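Local structure of DNA polymerase III, gamma subunit-related protein (Thermotoga maritima, 2GNO) at residues 186-191 / 210-215; 227-232 / 285-290; 158-163 / 253-258. The protein probably binds DNA, perhaps in a clamp-loader-like role in replication. All coordinates share one frame; numbering follows the deposited sequence. Where two conformers were deposited one is given.

Contact 1: residues 186-191 / 210-215; sequences SLKVLE and CRELLE
E212 carries this contact, resting its side chain on the backbone of L187 and K188 in the last turn of helix 166-189. CG of E212 lies 3.5 Å from L187 O, while its CD is 3.7 Å from K188 CA. The chain leaves helix 203-219 with CG opposite the backbone N (chi1 178°) and then folds at chi2 (58°), which brings both carboxylate oxygens up to K188 CA. OE2 of E212 consequently comes 3.6 Å from K188 CA, and OE1 sits 4.0 Å from K188 CB. L187 adds a looser apolar touch, its CB 4.3 Å from E212 CG.

The touched surface is a helix C-terminal end. L190 is the first residue to abandon helical torsions, and the closing bond from L190 N to S186 O (3.1 Å) is weak. E191 then takes the N-cap position of helix 192-195, so the contact joins the end of the long lid helix, just before this short helix, to helix 203-219, which runs into the C-terminal family region. L195 touches both L187 and E212.

Polar interactions run through R216, which lies outside both segments, one residue beyond E215. It forms a salt bridge with E212 OE2 and donates to L190 O, with a further weak bond to K188 O; its positive charge would probably offset the proximity of the carboxylate to the carbonyl-rich helix end. K188 does not share in this pairing: its side chain crosses that of E212 at about a right angle, and NZ ends 6.1 Å from E212 OE2.

As for ligand contacts, K188, E212 and E215 line a pocket with R216, K219 and V220, where a molecule of 2-ethoxyethanol is bound, probably from the crystallisation liquor.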
loop_
_atom_site.group_PDB
_atom_site.type_symbol
_atom_site.label_atom_id
_atom_site.label_comp_id
_atom_site.label_asym_id
_atom_site.label_seq_id
_atom_site.Cartn_x
_atom_site.Cartn_y
_atom_site.Cartn_z
ATOM N N SER A 186 -10.230 -13.435 -17.186
ATOM C CA SER A 186 -9.158 -14.451 -17.174
ATOM C C SER A 186 -9.094 -15.113 -15.780
ATOM O O SER A 186 -8.985 -16.332 -15.668
ATOM C CB SER A 186 -7.807 -13.846 -17.586
ATOM O OG SER A 186 -7.374 -12.828 -16.700
ATOM N N LEU A 187 -9.219 -14.293 -14.735
ATOM C CA LEU A 187 -9.261 -14.771 -13.348
ATOM C C LEU A 187 -10.546 -15.568 -13.087
ATOM O O LEU A 187 -10.536 -16.501 -12.294
ATOM C CB LEU A 187 -9.197 -13.588 -12.382
ATOM C CG LEU A 187 -7.903 -12.779 -12.402
ATOM C CD1 LEU A 187 -8.099 -11.437 -11.710
ATOM C CD2 LEU A 187 -6.756 -13.584 -11.801
ATOM N N LYS A 188 -11.646 -15.186 -13.742
ATOM C CA LYS A 188 -12.936 -15.887 -13.594
ATOM C C LYS A 188 -12.889 -17.348 -14.077
ATOM O O LYS A 188 -13.555 -18.196 -13.504
ATOM C CB LYS A 188 -14.060 -15.132 -14.317
ATOM C CG LYS A 188 -15.453 -15.552 -13.903
ATOM C CD LYS A 188 -16.543 -14.792 -14.635
ATOM C CE LYS A 188 -17.926 -15.076 -14.028
ATOM N NZ LYS A 188 -18.288 -16.525 -13.998
ATOM N N VAL A 189 -12.089 -17.621 -15.109
ATOM C CA VAL A 189 -11.933 -18.959 -15.711
ATOM C C VAL A 189 -10.728 -19.748 -15.157
ATOM O O VAL A 189 -10.667 -20.971 -15.282
ATOM C CB VAL A 189 -11.830 -18.805 -17.278
ATOM C CG1 VAL A 189 -11.518 -20.139 -17.998
ATOM C CG2 VAL A 189 -13.127 -18.174 -17.830
ATOM N N LEU A 190 -9.800 -19.049 -14.508
ATOM C CA LEU A 190 -8.587 -19.652 -13.959
ATOM C C LEU A 190 -8.855 -20.734 -12.914
ATOM O O LEU A 190 -9.813 -20.644 -12.185
ATOM C CB LEU A 190 -7.730 -18.535 -13.346
ATOM C CG LEU A 190 -6.328 -18.806 -12.849
ATOM C CD1 LEU A 190 -5.463 -19.273 -14.011
ATOM C CD2 LEU A 190 -5.761 -17.520 -12.246
ATOM N N GLU A 191 -8.002 -21.753 -12.846
ATOM C CA GLU A 191 -8.157 -22.853 -11.878
ATOM C C GLU A 191 -7.857 -22.328 -10.477
ATOM O O GLU A 191 -6.986 -21.472 -10.331
ATOM C CB GLU A 191 -7.193 -24.009 -12.193
ATOM C CG GLU A 191 -7.342 -24.628 -13.597
ATOM N N CYS A 210 -8.261 -11.488 -5.226
ATOM C CA CYS A 210 -9.008 -11.529 -3.951
ATOM C C CYS A 210 -10.512 -11.400 -4.209
ATOM O O CYS A 210 -11.277 -12.140 -3.619
ATOM C CB CYS A 210 -8.514 -10.513 -2.942
ATOM S SG CYS A 210 -6.968 -11.068 -2.208
ATOM N N ARG A 211 -10.909 -10.453 -5.057
ATOM C CA ARG A 211 -12.319 -10.269 -5.418
ATOM C C ARG A 211 -12.896 -11.558 -6.001
ATOM O O ARG A 211 -13.991 -11.979 -5.626
ATOM C CB ARG A 211 -12.513 -9.116 -6.412
ATOM C CG ARG A 211 -12.441 -7.733 -5.788
ATOM C CD ARG A 211 -12.733 -6.595 -6.772
ATOM N NE ARG A 211 -14.031 -6.712 -7.466
ATOM C CZ ARG A 211 -14.248 -7.264 -8.674
ATOM N NH1 ARG A 211 -13.278 -7.809 -9.408
ATOM N NH2 ARG A 211 -15.471 -7.285 -9.167
ATOM N N GLU A 212 -12.145 -12.178 -6.907
ATOM C CA GLU A 212 -12.546 -13.427 -7.527
ATOM C C GLU A 212 -12.658 -14.585 -6.541
ATOM O O GLU A 212 -13.593 -15.376 -6.638
ATOM C CB GLU A 212 -11.567 -13.785 -8.641
ATOM C CG GLU A 212 -11.815 -15.098 -9.364
ATOM C CD GLU A 212 -13.168 -15.180 -9.998
ATOM O OE1 GLU A 212 -13.708 -14.155 -10.472
ATOM O OE2 GLU A 212 -13.675 -16.307 -10.069
ATOM N N LEU A 213 -11.715 -14.703 -5.614
ATOM C CA LEU A 213 -11.786 -15.776 -4.635
ATOM C C LEU A 213 -13.039 -15.585 -3.747
ATOM O O LEU A 213 -13.697 -16.565 -3.398
ATOM C CB LEU A 213 -10.529 -15.819 -3.767
ATOM C CG LEU A 213 -10.470 -16.997 -2.777
ATOM C CD1 LEU A 213 -10.461 -18.333 -3.499
ATOM C CD2 LEU A 213 -9.330 -16.901 -1.812
ATOM N N LEU A 214 -13.351 -14.341 -3.376
ATOM C CA LEU A 214 -14.532 -14.071 -2.556
ATOM C C LEU A 214 -15.810 -14.430 -3.263
ATOM O O LEU A 214 -16.746 -14.933 -2.616
ATOM C CB LEU A 214 -14.613 -12.624 -2.120
ATOM C CG LEU A 214 -13.582 -12.224 -1.086
ATOM C CD1 LEU A 214 -13.551 -10.720 -0.920
ATOM C CD2 LEU A 214 -13.845 -12.925 0.255
ATOM N N GLU A 215 -15.856 -14.137 -4.564
ATOM C CA GLU A 215 -17.006 -14.447 -5.390
ATOM C C GLU A 215 -17.195 -15.956 -5.460
ATOM O O GLU A 215 -18.324 -16.412 -5.485
ATOM C CB GLU A 215 -16.877 -13.816 -6.799
ATOM C CG GLU A 215 -18.115 -13.945 -7.710
ATOM C CD GLU A 215 -19.345 -13.197 -7.213
ATOM O OE1 GLU A 215 -19.279 -12.450 -6.218
ATOM O OE2 GLU A 215 -20.403 -13.359 -7.830
#

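Contact 2: residues 227-232 / 285-290; sequences ALFDQV and LTLMNI
F229 points its ring from helix 225-235 at the backbone of M288 and the branched end of L287 on helix 283-298. The ring is led by its CE1-CZ border: CE1 stands 3.5 Å from M288 N and 3.6 Å from M288 CA. The ring stands oblique to both M288 N and L287 CG. A trans first torsion (chi1 -175°) explains the reach, carrying the ring outward from its own helix.

Two side chains flank the ring tip. L287 presents its CG 3.9 Å from F229 CE1, with CD2 of L287 also 4.0 Å from that CE1. M288, modelled as selenomethionine, crosses the phenylalanine side chain at about a right angle and meets it through its base, CB lying 3.9 Å from F229 CZ. Beyond CG the M288 chain bends at chi3 (73°) and its selenium end leads away, so the contact depends on the inner part of that residue. Without the ring of F229, as with an alanine here, a gap would probably open against the M288 backbone and the isobutyl end of L287 would lose its aromatic partner.

V232, almost one turn further along, also points toward segment 285-290 but makes no close contact with it. No hydrogen bond joins the segments; this is buried apolar packing of one helix on another inside the C-terminal helical region. Both helices are held from further sides: F217 of helix 203-219 touches F229 and V232, L248 of helix 239-254 touches L287, and F269 and L270 of helix 261-274 lie against I290, which places the contact within a bundle of five helices.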
loop_
_atom_site.group_PDB
_atom_site.type_symbol
_atom_site.label_atom_id
_atom_site.label_comp_id
_atom_site.label_asym_id
_atom_site.label_seq_id
_atom_site.Cartn_x
_atom_site.Cartn_y
_atom_site.Cartn_z
ATOM N N ALA A 227 -15.305 -27.779 0.778
ATOM C CA ALA A 227 -14.310 -28.408 -0.045
ATOM C C ALA A 227 -13.412 -27.273 -0.522
ATOM O O ALA A 227 -12.183 -27.379 -0.428
ATOM C CB ALA A 227 -14.947 -29.146 -1.214
ATOM N N LEU A 228 -14.019 -26.171 -0.988
ATOM C CA LEU A 228 -13.249 -25.006 -1.440
ATOM C C LEU A 228 -12.444 -24.452 -0.273
ATOM O O LEU A 228 -11.277 -24.156 -0.417
ATOM C CB LEU A 228 -14.178 -23.912 -1.986
ATOM C CG LEU A 228 -13.529 -22.646 -2.557
ATOM C CD1 LEU A 228 -12.551 -22.965 -3.695
ATOM C CD2 LEU A 228 -14.586 -21.693 -3.021
ATOM N N PHE A 229 -13.080 -24.316 0.886
ATOM C CA PHE A 229 -12.407 -23.795 2.080
ATOM C C PHE A 229 -11.188 -24.615 2.471
ATOM O O PHE A 229 -10.137 -24.042 2.758
ATOM C CB PHE A 229 -13.378 -23.736 3.248
ATOM C CG PHE A 229 -12.810 -23.111 4.475
ATOM C CD1 PHE A 229 -12.822 -21.736 4.621
ATOM C CD2 PHE A 229 -12.312 -23.893 5.507
ATOM C CE1 PHE A 229 -12.330 -21.151 5.756
ATOM C CE2 PHE A 229 -11.814 -23.312 6.642
ATOM C CZ PHE A 229 -11.818 -21.940 6.760
ATOM N N ASP A 230 -11.330 -25.943 2.482
ATOM C CA ASP A 230 -10.208 -26.852 2.811
ATOM C C ASP A 230 -9.062 -26.698 1.814
ATOM O O ASP A 230 -7.897 -26.632 2.221
ATOM C CB ASP A 230 -10.661 -28.310 2.889
ATOM C CG ASP A 230 -11.601 -28.581 4.072
ATOM O OD1 ASP A 230 -11.701 -27.735 4.992
ATOM O OD2 ASP A 230 -12.253 -29.649 4.072
ATOM N N GLN A 231 -9.396 -26.599 0.525
ATOM C CA GLN A 231 -8.383 -26.399 -0.519
ATOM C C GLN A 231 -7.618 -25.077 -0.307
ATOM O O GLN A 231 -6.410 -25.021 -0.520
ATOM C CB GLN A 231 -9.037 -26.407 -1.899
ATOM C CG GLN A 231 -8.090 -26.239 -3.084
ATOM C CD GLN A 231 -8.808 -26.241 -4.431
ATOM O OE1 GLN A 231 -10.029 -26.063 -4.518
ATOM N NE2 GLN A 231 -8.040 -26.415 -5.492
ATOM N N VAL A 232 -8.322 -24.018 0.086
ATOM C CA VAL A 232 -7.678 -22.733 0.315
ATOM C C VAL A 232 -6.829 -22.729 1.586
ATOM O O VAL A 232 -5.720 -22.223 1.568
ATOM C CB VAL A 232 -8.697 -21.574 0.334
ATOM C CG1 VAL A 232 -8.039 -20.247 0.727
ATOM C CG2 VAL A 232 -9.358 -21.439 -1.038
ATOM N N LEU A 285 -10.589 -20.419 11.815
ATOM C CA LEU A 285 -11.867 -20.002 12.391
ATOM C C LEU A 285 -12.231 -18.596 11.912
ATOM O O LEU A 285 -13.382 -18.338 11.567
ATOM C CB LEU A 285 -11.774 -19.993 13.913
ATOM C CG LEU A 285 -12.999 -19.616 14.726
ATOM C CD1 LEU A 285 -14.122 -20.641 14.535
ATOM C CD2 LEU A 285 -12.580 -19.519 16.180
ATOM N N THR A 286 -11.256 -17.688 11.894
ATOM C CA THR A 286 -11.511 -16.320 11.453
ATOM C C THR A 286 -11.876 -16.269 9.962
ATOM O O THR A 286 -12.836 -15.577 9.593
ATOM C CB THR A 286 -10.317 -15.373 11.747
ATOM O OG1 THR A 286 -10.023 -15.377 13.154
ATOM C CG2 THR A 286 -10.630 -13.953 11.299
ATOM N N LEU A 287 -11.108 -16.974 9.124
ATOM C CA LEU A 287 -11.362 -17.006 7.675
ATOM C C LEU A 287 -12.768 -17.551 7.401
ATOM O O LEU A 287 -13.520 -16.969 6.652
ATOM C CB LEU A 287 -10.294 -17.830 6.947
ATOM C CG LEU A 287 -10.338 -17.845 5.397
ATOM C CD1 LEU A 287 -10.117 -16.473 4.831
ATOM C CD2 LEU A 287 -9.277 -18.774 4.866
HETATM N N MSE A 288 -13.124 -18.644 8.071
HETATM C CA MSE A 288 -14.436 -19.244 7.952
HETATM C C MSE A 288 -15.540 -18.254 8.242
HETATM O O MSE A 288 -16.509 -18.164 7.495
HETATM C CB MSE A 288 -14.590 -20.382 8.962
HETATM C CG MSE A 288 -15.879 -21.129 8.777
HETATM SE SE MSE A 288 -16.006 -22.541 10.023
HETATM C CE MSE A 288 -16.366 -21.561 11.688
ATOM N N ASN A 289 -15.381 -17.514 9.332
ATOM C CA ASN A 289 -16.377 -16.533 9.740
ATOM C C ASN A 289 -16.524 -15.344 8.785
ATOM O O ASN A 289 -17.639 -14.986 8.493
ATOM C CB ASN A 289 -16.133 -16.084 11.187
ATOM C CG ASN A 289 -16.431 -17.191 12.224
ATOM O OD1 ASN A 289 -17.397 -17.952 12.105
ATOM N ND2 ASN A 289 -15.650 -17.208 13.288
ATOM N N ILE A 290 -15.429 -14.747 8.310
ATOM C CA ILE A 290 -15.535 -13.590 7.390
ATOM C C ILE A 290 -16.184 -14.010 6.060
ATOM O O ILE A 290 -17.039 -13.309 5.529
ATOM C CB ILE A 290 -14.175 -12.845 7.156
ATOM C CG1 ILE A 290 -13.151 -13.660 6.345
ATOM C CG2 ILE A 290 -13.573 -12.399 8.492
ATOM C CD1 ILE A 290 -11.860 -12.912 6.046
#

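Contact 3: residues 158-163 / 253-258; sequences ELPLLE and LHENTW
E255 lays its CG and the OE2 end of its flat carboxylate against the CG-CD border of the puckered P160 ring. E255 OE2 is 3.5 Å from P160 CD, and the two CG atoms, of P160 and E255, are 4.0 Å apart. The side chains cross obliquely, that of E255 running extended beyond CG. The other flat group, the W258 indole, lies within segment 253-258: one face carries N256 CB, displaced toward the ring's rim, and the C atom of L253 lies in plane at the edge. W258 NE1 donates to L253 O at 3.2 Å, with an N-H...O angle of 166°, in the carbonyl plane and on a lone pair. This bond closes the chain reversal that follows helix 239-254, where E255 is the first non-helical residue.

Across the contact nothing is hydrogen-bonded directly. Y207 OH instead bonds both E255 OE2 and L161 N, thereby bridging the segments. The contact thus sets the loop between helices 155-158 and 166-189 against the end of helix 239-254, with Y207 of helix 203-219 alongside.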
loop_
_atom_site.group_PDB
_atom_site.type_symbol
_atom_site.label_atom_id
_atom_site.label_comp_id
_atom_site.label_asym_id
_atom_site.label_seq_id
_atom_site.Cartn_x
_atom_site.Cartn_y
_atom_site.Cartn_z
ATOM N N GLU A 158 -17.351 -0.417 -9.774
ATOM C CA GLU A 158 -17.254 -1.863 -9.535
ATOM C C GLU A 158 -15.980 -2.273 -8.769
ATOM O O GLU A 158 -15.877 -3.395 -8.269
ATOM C CB GLU A 158 -17.337 -2.530 -10.917
ATOM C CG GLU A 158 -17.427 -4.036 -10.980
ATOM C CD GLU A 158 -17.856 -4.548 -12.376
ATOM O OE1 GLU A 158 -18.706 -3.910 -13.052
ATOM O OE2 GLU A 158 -17.383 -5.629 -12.784
ATOM N N LEU A 159 -15.016 -1.357 -8.646
ATOM C CA LEU A 159 -13.745 -1.603 -7.961
ATOM C C LEU A 159 -13.488 -0.471 -6.963
ATOM O O LEU A 159 -12.651 0.395 -7.216
ATOM C CB LEU A 159 -12.657 -1.675 -9.017
ATOM C CG LEU A 159 -12.815 -2.779 -10.062
ATOM C CD1 LEU A 159 -11.750 -2.611 -11.132
ATOM C CD2 LEU A 159 -12.765 -4.163 -9.438
ATOM N N PRO A 160 -14.190 -0.473 -5.815
ATOM C CA PRO A 160 -14.038 0.587 -4.816
ATOM C C PRO A 160 -12.631 0.887 -4.275
ATOM O O PRO A 160 -12.411 2.009 -3.818
ATOM C CB PRO A 160 -14.948 0.118 -3.681
ATOM C CG PRO A 160 -15.943 -0.731 -4.331
ATOM C CD PRO A 160 -15.166 -1.475 -5.347
ATOM N N LEU A 161 -11.701 -0.076 -4.310
ATOM C CA LEU A 161 -10.326 0.169 -3.823
ATOM C C LEU A 161 -9.562 1.242 -4.594
ATOM O O LEU A 161 -8.691 1.898 -4.008
ATOM C CB LEU A 161 -9.467 -1.110 -3.866
ATOM C CG LEU A 161 -7.949 -1.069 -3.511
ATOM C CD1 LEU A 161 -7.656 -0.537 -2.098
ATOM C CD2 LEU A 161 -7.333 -2.441 -3.658
ATOM N N LEU A 162 -9.897 1.430 -5.872
ATOM C CA LEU A 162 -9.191 2.377 -6.729
ATOM C C LEU A 162 -9.210 3.808 -6.226
ATOM O O LEU A 162 -8.233 4.523 -6.388
ATOM C CB LEU A 162 -9.675 2.307 -8.178
ATOM C CG LEU A 162 -9.734 0.943 -8.866
ATOM C CD1 LEU A 162 -9.979 1.139 -10.358
ATOM C CD2 LEU A 162 -8.505 0.130 -8.652
ATOM N N GLU A 163 -10.304 4.212 -5.598
ATOM C CA GLU A 163 -10.433 5.552 -5.047
ATOM C C GLU A 163 -9.489 5.805 -3.850
ATOM O O GLU A 163 -9.238 6.962 -3.524
ATOM C CB GLU A 163 -11.901 5.816 -4.659
ATOM C CG GLU A 163 -12.206 7.279 -4.282
ATOM C CD GLU A 163 -13.679 7.564 -4.046
ATOM O OE1 GLU A 163 -14.514 6.647 -4.208
ATOM O OE2 GLU A 163 -13.994 8.720 -3.685
ATOM N N LEU A 253 -15.526 -5.656 4.032
ATOM C CA LEU A 253 -16.006 -4.434 4.674
ATOM C C LEU A 253 -16.366 -3.357 3.692
ATOM O O LEU A 253 -17.482 -2.867 3.707
ATOM C CB LEU A 253 -14.984 -3.803 5.631
ATOM C CG LEU A 253 -14.836 -4.311 7.056
ATOM C CD1 LEU A 253 -13.738 -3.547 7.753
ATOM C CD2 LEU A 253 -16.156 -4.112 7.812
ATOM N N HIS A 254 -15.411 -3.003 2.837
ATOM C CA HIS A 254 -15.603 -1.917 1.878
ATOM C C HIS A 254 -16.469 -2.231 0.676
ATOM O O HIS A 254 -16.951 -1.294 0.052
ATOM C CB HIS A 254 -14.248 -1.348 1.422
ATOM C CG HIS A 254 -13.443 -0.764 2.537
ATOM N ND1 HIS A 254 -12.495 -1.488 3.231
ATOM C CD2 HIS A 254 -13.458 0.469 3.099
ATOM C CE1 HIS A 254 -11.957 -0.726 4.167
ATOM N NE2 HIS A 254 -12.522 0.467 4.106
ATOM N N GLU A 255 -16.698 -3.507 0.364
ATOM C CA GLU A 255 -17.503 -3.869 -0.814
ATOM C C GLU A 255 -18.842 -4.566 -0.498
ATOM O O GLU A 255 -19.239 -5.516 -1.170
ATOM C CB GLU A 255 -16.632 -4.664 -1.799
ATOM C CG GLU A 255 -15.307 -3.933 -2.106
ATOM C CD GLU A 255 -14.508 -4.527 -3.258
ATOM O OE1 GLU A 255 -14.939 -5.529 -3.850
ATOM O OE2 GLU A 255 -13.429 -3.998 -3.564
ATOM N N ASN A 256 -19.519 -4.036 0.523
ATOM C CA ASN A 256 -20.830 -4.467 1.045
ATOM C C ASN A 256 -21.397 -3.293 1.846
ATOM O O ASN A 256 -20.629 -2.464 2.329
ATOM C CB ASN A 256 -20.713 -5.648 2.033
ATOM C CG ASN A 256 -20.599 -7.017 1.366
ATOM O OD1 ASN A 256 -21.499 -7.437 0.643
ATOM N ND2 ASN A 256 -19.574 -7.774 1.736
ATOM N N THR A 257 -22.716 -3.229 1.996
ATOM C CA THR A 257 -23.375 -2.174 2.791
ATOM C C THR A 257 -23.852 -2.832 4.090
ATOM O O THR A 257 -24.243 -4.003 4.073
ATOM C CB THR A 257 -24.534 -1.510 2.034
ATOM O OG1 THR A 257 -25.543 -2.481 1.728
ATOM C CG2 THR A 257 -24.017 -0.877 0.748
ATOM N N TRP A 258 -23.832 -2.085 5.199
ATOM C CA TRP A 258 -24.192 -2.635 6.518
ATOM C C TRP A 258 -25.235 -1.847 7.340
ATOM O O TRP A 258 -24.932 -1.324 8.422
ATOM C CB TRP A 258 -22.896 -2.765 7.321
ATOM C CG TRP A 258 -21.781 -3.498 6.604
ATOM C CD1 TRP A 258 -20.761 -2.931 5.903
ATOM C CD2 TRP A 258 -21.567 -4.916 6.537
ATOM N NE1 TRP A 258 -19.938 -3.899 5.403
ATOM C CE2 TRP A 258 -20.408 -5.125 5.773
ATOM C CE3 TRP A 258 -22.252 -6.030 7.037
ATOM C CZ2 TRP A 258 -19.913 -6.396 5.501
ATOM C CZ3 TRP A 258 -21.768 -7.282 6.759
ATOM C CH2 TRP A 258 -20.607 -7.458 5.998
#

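In the fold
All three contacts belong to the helical part of the chain that follows the parallel sheet. Contacts 1 and 3 join the lid family region to the C-terminal one, whereas contact 2 lies wholly within the latter. Contact 1 is nested inside the loop closed by contact 3, precedes contact 2 in series, and contacts 2 and 3 interleave. Helix 203-219 is the common element: one of the two modelled conformers of R211 comes near L159 and E255, the centres of contacts 1 and 3 being about 17 Å apart, and L213 packs on V232, the centres of contacts 1 and 2 being about 16 Å apart. Contacts 2 and 3, with centres about 22 Å apart, do not touch. The lid-family segments thus meet the C-terminal helices at two places.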